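PDB 3ISM: CG8862 from Drosophila melanogaster, which probably cleaves DNA and RNA as a magnesium-dependent, non-specific mitochondrial endonuclease of the His-Me finger clan. Local coordinates for residues 32-35 against 40-43. Numbering follows the deposited sequence.
Sequences HVRS and VLSY
Val33 and Val40 both place CG1 anti to the backbone N (chi1 173° and -179°), and these two methyls meet at 3.8 Å as the side chains slant across one another. On the other face of the sheet, in the conformer described here, one of two deposited, Arg34 leaves its strand with CG beside its own N and then bends at chi3 (63°), which brings the guanidinium alongside Leu41. There the CD2 methyl of Leu41 approaches the guanidinium in its plane, 3.6 Å from Arg34 NH1, while Arg34 NH2 makes a salt bridge with Asp78.

Between these two faces the backbones are joined as an antiparallel beta hairpin. Arg34 and Leu41 form its hydrogen-bonded pair: Arg34 N gives to Leu41 O at 2.6 Å, and Leu41 N returns a bond to Arg34 O at 2.7 Å. Val33 with Ser42 and Ser35 with Val40 are the non-hydrogen-bonded pairs to either side, and Val33 CA adds a C-H...O contact to Leu41 O. Strand 33-35 is one of the two outermost strands, within this chain, of the large mixed sheet of the nuclease, and strand 40-44 links it to strand 49-57, where Leu41 packs on Val53 and Val33 on Trp52. Helix 16-22 touches the valine face through Ile22, which meets Val40.

Ahead of the strand, His32 has a left-handed backbone conformation, yet its carbonyl still accepts a bond from Tyr43, with Tyr43 N 3.1 Å from His32 O. The donor stands well above the carbonyl plane. Beside this bond the imidazole presents its edge to Tyr43, with His32 CD2 lying 3.8 Å from Tyr43 CB, and the phenol runs on to hydrogen-bond through OH with Phe85 O. The Ser42 hydroxyl hydrogen-bonds to the carbonyl of Asp31, a further link across the hairpin just before His32.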
loop_
_atom_site.group_PDB
_atom_site.type_symbol
_atom_site.label_atom_id
_atom_site.label_comp_id
_atom_site.label_asym_id
_atom_site.label_seq_id
_atom_site.Cartn_x
_atom_site.Cartn_y
_atom_site.Cartn_z
ATOM N N HIS B 32 13.450 1.803 -3.984
ATOM C CA HIS B 32 13.827 1.022 -5.159
ATOM C C HIS B 32 13.924 1.930 -6.397
ATOM O O HIS B 32 13.241 1.708 -7.414
ATOM C CB HIS B 32 12.788 -0.091 -5.357
ATOM C CG HIS B 32 13.347 -1.353 -5.922
ATOM N ND1 HIS B 32 14.106 -2.232 -5.174
ATOM C CD2 HIS B 32 13.252 -1.891 -7.160
ATOM C CE1 HIS B 32 14.468 -3.248 -5.936
ATOM N NE2 HIS B 32 13.944 -3.076 -7.139
ATOM N N VAL B 33 14.762 2.959 -6.287
ATOM C CA VAL B 33 14.876 3.999 -7.320
ATOM C C VAL B 33 15.841 3.566 -8.411
ATOM O O VAL B 33 16.989 3.196 -8.128
ATOM C CB VAL B 33 15.315 5.373 -6.744
ATOM C CG1 VAL B 33 15.582 6.377 -7.877
ATOM C CG2 VAL B 33 14.250 5.931 -5.806
ATOM N N ARG B 34 15.357 3.607 -9.651
ATOM C CA ARG B 34 16.133 3.157 -10.798
ATOM C C ARG B 34 16.173 4.223 -11.883
ATOM O O ARG B 34 15.191 4.916 -12.126
ATOM C CB ARG B 34 15.546 1.865 -11.362
ATOM C CG ARG B 34 15.914 0.601 -10.571
ATOM C CD ARG B 34 15.222 -0.645 -11.123
ATOM N NE ARG B 34 15.636 -0.942 -12.493
ATOM C CZ ARG B 34 14.911 -0.678 -13.580
ATOM N NH1 ARG B 34 13.712 -0.119 -13.472
ATOM N NH2 ARG B 34 15.381 -0.989 -14.782
ATOM N N SER B 35 17.319 4.352 -12.532
ATOM C CA SER B 35 17.516 5.373 -13.552
ATOM C C SER B 35 17.571 4.754 -14.938
ATOM O O SER B 35 18.258 3.763 -15.142
ATOM C CB SER B 35 18.819 6.138 -13.291
ATOM O OG SER B 35 18.888 6.610 -11.956
ATOM N N VAL B 40 13.445 8.695 -14.553
ATOM C CA VAL B 40 13.781 8.062 -13.279
ATOM C C VAL B 40 12.544 7.324 -12.761
ATOM O O VAL B 40 11.424 7.804 -12.916
ATOM C CB VAL B 40 14.319 9.094 -12.241
ATOM C CG1 VAL B 40 14.685 8.418 -10.927
ATOM C CG2 VAL B 40 15.543 9.827 -12.796
ATOM N N LEU B 41 12.752 6.152 -12.172
ATOM C CA LEU B 41 11.650 5.297 -11.747
ATOM C C LEU B 41 11.843 4.784 -10.326
ATOM O O LEU B 41 12.896 4.249 -10.007
ATOM C CB LEU B 41 11.525 4.116 -12.712
ATOM C CG LEU B 41 10.441 3.060 -12.445
ATOM C CD1 LEU B 41 9.665 2.835 -13.734
ATOM C CD2 LEU B 41 11.036 1.761 -11.983
ATOM N N SER B 42 10.819 4.931 -9.486
ATOM C CA SER B 42 10.779 4.264 -8.194
ATOM C C SER B 42 9.779 3.124 -8.329
ATOM O O SER B 42 8.634 3.353 -8.709
ATOM C CB SER B 42 10.365 5.236 -7.100
ATOM O OG SER B 42 9.997 4.585 -5.888
ATOM N N TYR B 43 10.236 1.892 -8.077
ATOM C CA TYR B 43 9.416 0.704 -8.331
ATOM C C TYR B 43 8.781 0.183 -7.045
ATOM O O TYR B 43 9.465 0.031 -6.016
ATOM C CB TYR B 43 10.248 -0.415 -8.964
ATOM C CG TYR B 43 9.416 -1.565 -9.490
ATOM C CD1 TYR B 43 8.517 -1.374 -10.553
ATOM C CD2 TYR B 43 9.504 -2.838 -8.921
ATOM C CE1 TYR B 43 7.743 -2.439 -11.042
ATOM C CE2 TYR B 43 8.735 -3.908 -9.398
ATOM C CZ TYR B 43 7.861 -3.695 -10.467
ATOM O OH TYR B 43 7.115 -4.738 -10.969
#